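Local coordinates for protein beta-agarase D (Zobellia galactanivorans, PDB 4ASM) that cleaves the beta-1,4 linkages of agarose in a random, endo-acting manner with retention of anomeric configuration, through its GH16 catalytic domain, at residues E165-P170 / S329-A334; D173-Y178 / S337-E342; N70-G73 / T77-M80. All coordinates share one frame; numbering follows the deposited sequence.

Interaction 1 (E165-P170 / S329-A334); sequences ECYGGP and SWQAEA
An edge-to-face (T-shaped) aromatic contact joins Tyr167, two residues after Glu165 of the active-site strand, to Trp330 on the short helix 329-333, in a buried part of the GH16 beta-jelly-roll. That strand carries the family's ExDxxE signature; its last glutamate, Glu165, probably serves as proton donor. The six-membered ring of Trp330 turns its edge to one face of the phenol, with planes 89° apart and ring centroids 5.3 Å apart. CG of Trp330 stands between its own backbone N and carbonyl carbon (chi1 70°), a rotation that carries the benzo half of the indole across to the phenol. Gln331 adds its aliphatic part: CG lies 3.9 Å from Tyr167 CD2 and also packs against a face of the Trp330 ring, so the methylene fills the angle of the T beside the two rings. The phenol OH of Tyr167 bonds to Gln328, immediately ahead of the helix, and Phe179 makes a further edge-to-face pair with Trp330. A bound di(hydroxyethyl)ether molecule comes within about 3 Å of the Tyr167 side chain, nearest atoms. Putting an alanine here would probably leave the Trp330 edge without a face to rest on and Gln328 without its hydroxyl partner. At the closest point of the aromatic pair, Trp330 CZ2 sits 3.6 Å from Tyr167 CZ, over the hydroxyl end of the ring.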
loop_
_atom_site.group_PDB
_atom_site.type_symbol
_atom_site.label_atom_id
_atom_site.label_comp_id
_atom_site.label_asym_id
_atom_site.label_seq_id
_atom_site.Cartn_x
_atom_site.Cartn_y
_atom_site.Cartn_z
ATOM N N GLU A 165 -2.790 -1.834 -1.440
ATOM C CA GLU A 165 -3.894 -1.071 -0.855
ATOM C C GLU A 165 -5.138 -1.735 -1.430
ATOM O O GLU A 165 -5.388 -1.640 -2.649
ATOM C CB GLU A 165 -3.832 0.401 -1.269
ATOM C CG GLU A 165 -5.004 1.226 -0.794
ATOM C CD GLU A 165 -4.787 2.694 -1.067
ATOM O OE1 GLU A 165 -4.581 3.030 -2.252
ATOM O OE2 GLU A 165 -4.805 3.511 -0.110
ATOM N N CYS A 166 -5.880 -2.455 -0.586
ATOM C CA CYS A 166 -6.988 -3.266 -1.067
ATOM C C CYS A 166 -8.155 -3.178 -0.097
ATOM O O CYS A 166 -7.986 -3.384 1.088
ATOM C CB CYS A 166 -6.521 -4.719 -1.211
ATOM S SG CYS A 166 -7.817 -5.814 -1.882
ATOM N N TYR A 167 -9.331 -2.836 -0.622
ATOM C CA TYR A 167 -10.575 -2.817 0.156
ATOM C C TYR A 167 -11.348 -4.052 -0.253
ATOM O O TYR A 167 -12.277 -3.982 -1.075
ATOM C CB TYR A 167 -11.377 -1.539 -0.133
ATOM C CG TYR A 167 -10.486 -0.313 -0.237
ATOM C CD1 TYR A 167 -9.778 -0.054 -1.399
ATOM C CD2 TYR A 167 -10.396 0.596 0.804
ATOM C CE1 TYR A 167 -8.949 1.047 -1.521
ATOM C CE2 TYR A 167 -9.554 1.729 0.696
ATOM C CZ TYR A 167 -8.848 1.930 -0.480
ATOM O OH TYR A 167 -8.008 3.028 -0.649
ATOM N N GLY A 168 -10.921 -5.188 0.302
ATOM C CA GLY A 168 -11.208 -6.481 -0.308
ATOM C C GLY A 168 -12.586 -7.070 -0.134
ATOM O O GLY A 168 -12.968 -7.986 -0.887
ATOM N N GLY A 169 -13.330 -6.590 0.853
ATOM C CA GLY A 169 -14.652 -7.151 1.109
ATOM C C GLY A 169 -15.735 -6.334 0.436
ATOM O O GLY A 169 -15.710 -5.099 0.486
ATOM N N PRO A 170 -16.693 -7.003 -0.230
ATOM C CA PRO A 170 -17.764 -6.250 -0.861
ATOM C C PRO A 170 -18.766 -5.654 0.110
ATOM O O PRO A 170 -19.561 -4.825 -0.288
ATOM C CB PRO A 170 -18.457 -7.290 -1.761
ATOM C CG PRO A 170 -18.180 -8.594 -1.117
ATOM C CD PRO A 170 -16.783 -8.448 -0.512
ATOM N N SER A 329 -10.965 8.418 4.480
ATOM C CA SER A 329 -12.012 9.420 4.418
ATOM C C SER A 329 -13.028 9.179 3.319
ATOM O O SER A 329 -14.224 9.282 3.564
ATOM C CB SER A 329 -11.413 10.819 4.255
ATOM O OG SER A 329 -10.533 11.114 5.316
ATOM N N TRP A 330 -12.556 8.868 2.110
ATOM C CA TRP A 330 -13.482 8.698 0.970
ATOM C C TRP A 330 -14.444 7.519 1.183
ATOM O O TRP A 330 -15.650 7.610 0.878
ATOM C CB TRP A 330 -12.705 8.587 -0.367
ATOM C CG TRP A 330 -11.929 7.291 -0.536
ATOM C CD1 TRP A 330 -10.854 6.876 0.184
ATOM C CD2 TRP A 330 -12.216 6.244 -1.469
ATOM N NE1 TRP A 330 -10.426 5.641 -0.259
ATOM C CE2 TRP A 330 -11.254 5.228 -1.271
ATOM C CE3 TRP A 330 -13.201 6.072 -2.461
ATOM C CZ2 TRP A 330 -11.244 4.051 -2.024
ATOM C CZ3 TRP A 330 -13.187 4.907 -3.209
ATOM C CH2 TRP A 330 -12.219 3.903 -2.979
ATOM N N GLN A 331 -13.921 6.419 1.723
ATOM C CA GLN A 331 -14.755 5.269 2.017
ATOM C C GLN A 331 -15.761 5.607 3.113
ATOM O O GLN A 331 -16.944 5.281 2.996
ATOM C CB GLN A 331 -13.876 4.079 2.443
ATOM C CG GLN A 331 -13.080 3.406 1.314
ATOM C CD GLN A 331 -13.956 2.522 0.413
ATOM O OE1 GLN A 331 -13.939 1.274 0.499
ATOM N NE2 GLN A 331 -14.695 3.160 -0.446
ATOM N N ALA A 332 -15.294 6.251 4.181
ATOM C CA ALA A 332 -16.142 6.562 5.328
ATOM C C ALA A 332 -17.249 7.549 4.962
ATOM O O ALA A 332 -18.405 7.376 5.376
ATOM C CB ALA A 332 -15.293 7.076 6.479
ATOM N N GLU A 333 -16.899 8.579 4.186
ATOM C CA GLU A 333 -17.900 9.567 3.781
ATOM C C GLU A 333 -19.035 8.895 2.996
ATOM O O GLU A 333 -20.215 9.241 3.178
ATOM C CB GLU A 333 -17.252 10.671 2.957
ATOM C CG GLU A 333 -18.260 11.727 2.470
ATOM C CD GLU A 333 -17.630 12.976 1.885
ATOM O OE1 GLU A 333 -16.409 13.166 2.019
ATOM O OE2 GLU A 333 -18.386 13.779 1.299
ATOM N N ALA A 334 -18.654 7.938 2.144
ATOM C CA ALA A 334 -19.593 7.220 1.284
ATOM C C ALA A 334 -20.333 6.097 2.021
ATOM O O ALA A 334 -21.163 5.407 1.411
ATOM C CB ALA A 334 -18.846 6.641 0.077
#

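Interaction 2 (D173-Y178 / S337-E342); sequences DNRNSY and SPNAAE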
loop_
_atom_site.group_PDB
_atom_site.type_symbol
_atom_site.label_atom_id
_atom_site.label_comp_id
_atom_site.label_asym_id
_atom_site.label_seq_id
_atom_site.Cartn_x
_atom_site.Cartn_y
_atom_site.Cartn_z
ATOM N N ASP A 173 -23.933 -6.070 2.244
ATOM C CA ASP A 173 -24.947 -5.587 1.290
ATOM C C ASP A 173 -24.342 -5.261 -0.083
ATOM O O ASP A 173 -24.994 -4.631 -0.918
ATOM C CB ASP A 173 -25.679 -4.359 1.855
ATOM C CG ASP A 173 -24.737 -3.192 2.161
ATOM O OD1 ASP A 173 -23.546 -3.293 1.793
ATOM O OD2 ASP A 173 -25.183 -2.203 2.787
ATOM N N ASN A 174 -23.082 -5.658 -0.306
ATOM C CA ASN A 174 -22.390 -5.421 -1.580
ATOM C C ASN A 174 -22.117 -3.963 -1.945
ATOM O O ASN A 174 -21.766 -3.682 -3.082
ATOM C CB ASN A 174 -23.076 -6.143 -2.762
ATOM C CG ASN A 174 -22.702 -7.586 -2.832
ATOM O OD1 ASN A 174 -21.521 -7.919 -2.878
ATOM N ND2 ASN A 174 -23.693 -8.461 -2.825
ATOM N N ARG A 175 -22.200 -3.064 -0.967
ATOM C CA ARG A 175 -21.991 -1.632 -1.251
ATOM C C ARG A 175 -20.566 -1.293 -1.734
ATOM O O ARG A 175 -20.335 -0.252 -2.340
ATOM C CB ARG A 175 -22.353 -0.801 -0.027
ATOM C CG ARG A 175 -21.390 -0.928 1.127
ATOM C CD ARG A 175 -22.037 -0.297 2.349
ATOM N NE ARG A 175 -21.201 -0.470 3.525
ATOM C CZ ARG A 175 -21.029 -1.615 4.175
ATOM N NH1 ARG A 175 -21.669 -2.748 3.768
ATOM N NH2 ARG A 175 -20.226 -1.646 5.230
ATOM N N ASN A 176 -19.621 -2.178 -1.429
ATOM C CA ASN A 176 -18.220 -2.039 -1.843
ATOM C C ASN A 176 -17.807 -3.043 -2.938
ATOM O O ASN A 176 -16.629 -3.249 -3.178
ATOM C CB ASN A 176 -17.320 -2.218 -0.612
ATOM C CG ASN A 176 -15.902 -1.733 -0.845
ATOM O OD1 ASN A 176 -15.684 -0.600 -1.260
ATOM N ND2 ASN A 176 -14.921 -2.592 -0.552
ATOM N N SER A 177 -18.772 -3.692 -3.578
ATOM C CA SER A 177 -18.512 -4.625 -4.682
ATOM C C SER A 177 -17.616 -4.100 -5.815
ATOM O O SER A 177 -16.853 -4.869 -6.399
ATOM C CB SER A 177 -19.827 -5.204 -5.232
ATOM O OG SER A 177 -20.580 -4.230 -5.937
ATOM N N TYR A 178 -17.698 -2.804 -6.131
ATOM C CA TYR A 178 -16.909 -2.253 -7.240
ATOM C C TYR A 178 -15.432 -2.312 -6.897
ATOM O O TYR A 178 -14.601 -2.608 -7.776
ATOM C CB TYR A 178 -17.325 -0.818 -7.504
ATOM C CG TYR A 178 -16.611 -0.116 -8.637
ATOM C CD1 TYR A 178 -15.380 0.521 -8.436
ATOM C CD2 TYR A 178 -17.212 -0.014 -9.897
ATOM C CE1 TYR A 178 -14.740 1.195 -9.495
ATOM C CE2 TYR A 178 -16.584 0.651 -10.948
ATOM C CZ TYR A 178 -15.355 1.245 -10.739
ATOM O OH TYR A 178 -14.759 1.905 -11.787
ATOM N N SER A 337 -17.482 2.122 4.702
ATOM C CA SER A 337 -16.869 1.569 5.936
ATOM C C SER A 337 -17.743 0.519 6.577
ATOM O O SER A 337 -18.957 0.544 6.382
ATOM C CB SER A 337 -16.748 2.617 7.055
ATOM O OG SER A 337 -16.292 3.876 6.654
ATOM N N PRO A 338 -17.148 -0.351 7.409
ATOM C CA PRO A 338 -17.910 -1.456 8.016
ATOM C C PRO A 338 -19.136 -1.028 8.798
ATOM O O PRO A 338 -19.144 0.038 9.421
ATOM C CB PRO A 338 -16.896 -2.112 8.949
ATOM C CG PRO A 338 -15.585 -1.849 8.267
ATOM C CD PRO A 338 -15.721 -0.429 7.778
ATOM N N ASN A 339 -20.174 -1.859 8.738
ATOM C CA ASN A 339 -21.324 -1.652 9.592
ATOM C C ASN A 339 -21.280 -2.571 10.808
ATOM O O ASN A 339 -20.408 -3.437 10.929
ATOM C CB ASN A 339 -22.612 -1.808 8.803
ATOM C CG ASN A 339 -22.737 -3.174 8.108
ATOM O OD1 ASN A 339 -22.498 -4.229 8.711
ATOM N ND2 ASN A 339 -23.152 -3.153 6.835
ATOM N N ALA A 340 -22.224 -2.377 11.723
ATOM C CA ALA A 340 -22.212 -3.125 12.975
ATOM C C ALA A 340 -22.311 -4.635 12.779
ATOM O O ALA A 340 -21.610 -5.397 13.446
ATOM C CB ALA A 340 -23.309 -2.613 13.914
ATOM N N ALA A 341 -23.176 -5.085 11.864
ATOM C CA ALA A 341 -23.318 -6.508 11.591
ATOM C C ALA A 341 -22.002 -7.119 11.107
ATOM O O ALA A 341 -21.601 -8.192 11.565
ATOM C CB ALA A 341 -24.468 -6.754 10.580
ATOM N N GLU A 342 -21.320 -6.436 10.186
ATOM C CA GLU A 342 -20.027 -6.909 9.695
ATOM C C GLU A 342 -18.984 -6.970 10.795
ATOM O O GLU A 342 -18.180 -7.887 10.826
ATOM C CB GLU A 342 -19.538 -5.995 8.578
ATOM C CG GLU A 342 -20.305 -6.140 7.273
ATOM C CD GLU A 342 -20.173 -4.919 6.366
ATOM O OE1 GLU A 342 -19.565 -3.906 6.778
ATOM O OE2 GLU A 342 -20.719 -4.954 5.245
HETATM O O HOH W 1 -24.377 -0.935 5.283
#
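The guanidinium of Arg175 and the carboxylate of Glu342 meet end-on in a bidentate salt bridge, their planes 15° apart, while a water lies above one guanidinium face, toward its rim, and Asp173 OD1 and Ser337 O approach its edge. NH2 of Arg175 reaches the syn lone pair of Glu342 OE1 at 2.8 Å, and NH1 takes OE2 of the same carboxylate at 2.8 Å. The second hydrogen of NH2 goes to Ser337 O at 2.8 Å in a nearly straight bond (169°), meeting the carbonyl from above its plane. NH1 also binds Asp173 OD1, completing a salt-bridge network, and NE bonds to Tyr335 O, so all five N-H groups have acceptors and the group's rotation is fixed. At the protein surface this network joins the loop 173-176, which follows the active-site strand, to segment 337-342. There Glu342 is fixed by a capping box at the start of the short, weakly bonded helix near 340-343: its backbone N donates to Asn339 OD1 at 2.9 Å, and Asn339 N returns a bond to Glu342 OE1. Asp173 is placed by an Asx turn, its OD1 taking Arg175 N and NH1 from opposite faces of the carboxylate. Asn172 N gives Glu342 OE2 a further donor. The water bridges Asp173 OD2, at 2.9 Å, to Asn339 ND2, at 3.0 Å.

Interaction 3 (N70-G73 / T77-M80); sequences NFEG and TKWM
Trp79 lays a face of its indole against the backbone of Glu72 and Gly73. Gly73 CA stands 3.6 Å from the centroid of the six-membered ring, a CH-pi contact almost on the ring normal, and Glu72 O lies over the same face nearer the rim. Phe71 forms the adjoining wall: Gly73 N sits 3.6 Å above the centre of the phenyl ring, while Phe71 CD2 touches Trp79 CZ3 at 3.7 Å. The two ring planes stand 86° apart, with the Gly73 backbone tucked into the corner between them. Phe71 reaches this place because its CG points opposite the backbone N (chi1 179°). A side chain at Gly73 could not be accommodated, since a CB would come within 2.8 Å of Thr77 CG2 and would also press on the carbonyl O of Glu72.

The backbone is pinned by one hydrogen bond, Trp79 N to Glu72 O at 2.8 Å (160°), and the same oxygen receives a CA-H...O contact from Lys78 CA at 3.4 Å. The loop thus folds back on strand 77-79, which in this beta-jelly-roll runs parallel to strand 112-125 and bonds to it through Lys78, with Met80, the next residue after the strand, continuing the pairing. Glu72 and Lys78 lie side by side and point the same way, the Glu72 carboxylate resting beside Lys78 CG, while Glu72 OE2 and Lys78 NZ remain 5.7 Å apart.

Further out, Trp79 NE1 donates to Val325 O on strand 320-326, which fixes the rotation of the indole, and the ring of Tyr60 also meets it. Thr77 OG1 bonds to Asp327 N and Pro74 O, tying the start of the strand to the intervening loop and to the residue that follows strand 320-326. The indole packs on Glu326, a probable substrate-binding residue, and Met80 opens a segment that probably binds substrate as well.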
loop_
_atom_site.group_PDB
_atom_site.type_symbol
_atom_site.label_atom_id
_atom_site.label_comp_id
_atom_site.label_asym_id
_atom_site.label_seq_id
_atom_site.Cartn_x
_atom_site.Cartn_y
_atom_site.Cartn_z
ATOM N N ASN A 70 2.626 11.252 16.002
ATOM C CA ASN A 70 1.397 10.906 16.705
ATOM C C ASN A 70 0.125 11.010 15.852
ATOM O O ASN A 70 -0.989 10.996 16.386
ATOM C CB ASN A 70 1.285 11.698 18.015
ATOM C CG ASN A 70 2.359 11.298 19.035
ATOM O OD1 ASN A 70 2.711 10.123 19.165
ATOM N ND2 ASN A 70 2.871 12.279 19.763
ATOM N N PHE A 71 0.300 11.104 14.530
ATOM C CA PHE A 71 -0.814 11.026 13.588
ATOM C C PHE A 71 -1.582 9.746 13.831
ATOM O O PHE A 71 -0.997 8.670 13.910
ATOM C CB PHE A 71 -0.290 11.055 12.156
ATOM C CG PHE A 71 -1.367 10.947 11.089
ATOM C CD1 PHE A 71 -2.428 11.850 11.054
ATOM C CD2 PHE A 71 -1.301 9.949 10.126
ATOM C CE1 PHE A 71 -3.412 11.755 10.062
ATOM C CE2 PHE A 71 -2.270 9.853 9.137
ATOM C CZ PHE A 71 -3.327 10.753 9.112
ATOM N N GLU A 72 -2.897 9.864 13.943
ATOM C CA GLU A 72 -3.676 8.706 14.348
ATOM C C GLU A 72 -4.421 8.015 13.222
ATOM O O GLU A 72 -5.146 7.069 13.460
ATOM C CB GLU A 72 -4.579 9.025 15.549
ATOM C CG GLU A 72 -3.795 9.258 16.863
ATOM C CD GLU A 72 -4.712 9.313 18.088
ATOM O OE1 GLU A 72 -5.668 10.108 18.081
ATOM O OE2 GLU A 72 -4.460 8.553 19.060
ATOM N N GLY A 73 -4.231 8.498 11.999
ATOM C CA GLY A 73 -4.838 7.855 10.831
ATOM C C GLY A 73 -5.781 8.731 10.032
ATOM O O GLY A 73 -6.210 9.808 10.479
ATOM N N THR A 77 -10.311 6.807 11.227
ATOM C CA THR A 77 -9.385 5.822 11.808
ATOM C C THR A 77 -8.714 6.369 13.064
ATOM O O THR A 77 -8.301 7.523 13.104
ATOM C CB THR A 77 -8.269 5.488 10.828
ATOM O OG1 THR A 77 -8.847 5.064 9.589
ATOM C CG2 THR A 77 -7.332 4.368 11.362
ATOM N N LYS A 78 -8.624 5.518 14.092
ATOM C CA LYS A 78 -7.724 5.794 15.225
ATOM C C LYS A 78 -6.816 4.592 15.414
ATOM O O LYS A 78 -7.247 3.537 15.892
ATOM C CB LYS A 78 -8.475 6.109 16.511
ATOM C CG LYS A 78 -7.492 6.577 17.626
ATOM C CD LYS A 78 -8.004 6.306 19.024
ATOM C CE LYS A 78 -7.905 4.820 19.392
ATOM N NZ LYS A 78 -8.169 4.594 20.859
ATOM N N TRP A 79 -5.548 4.742 15.047
ATOM C CA TRP A 79 -4.611 3.656 15.249
ATOM C C TRP A 79 -4.377 3.410 16.737
ATOM O O TRP A 79 -4.294 4.357 17.537
ATOM C CB TRP A 79 -3.305 3.912 14.516
ATOM C CG TRP A 79 -3.428 3.808 13.039
ATOM C CD1 TRP A 79 -4.136 2.877 12.330
ATOM C CD2 TRP A 79 -2.805 4.655 12.091
ATOM N NE1 TRP A 79 -3.996 3.105 10.975
ATOM C CE2 TRP A 79 -3.180 4.193 10.801
ATOM C CE3 TRP A 79 -1.952 5.763 12.199
ATOM C CZ2 TRP A 79 -2.738 4.814 9.634
ATOM C CZ3 TRP A 79 -1.506 6.366 11.045
ATOM C CH2 TRP A 79 -1.892 5.890 9.777
ATOM N N MET A 80 -4.323 2.134 17.096
ATOM C CA MET A 80 -4.257 1.714 18.488
ATOM C C MET A 80 -3.180 0.654 18.684
ATOM O O MET A 80 -3.107 -0.340 17.945
ATOM C CB MET A 80 -5.612 1.177 18.953
ATOM C CG MET A 80 -5.748 1.206 20.469
ATOM S SD MET A 80 -7.373 0.738 20.977
ATOM C CE MET A 80 -7.101 0.649 22.720
#

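In the fold
Interactions 1 and 2 are neighbours that share their connections: strand 159-166 leads into helix 177-180, and helix 329-333 into helix 340-343. Asn176 ties them together, its ND2 2.8 Å from Gly169 O and its N 2.9 Å from Pro170 O. Interaction 1 is the buried, aromatic member close to the probable proton donor, whereas interaction 2, at the surface, relies on charge, capping and water. Interaction 3 is partly buried and touches neither, its centre lying about 17 Å from that of interaction 1. It spans only a short loop rather than distant parts of the chain, combining aromatic packing with a main-chain hydrogen bond.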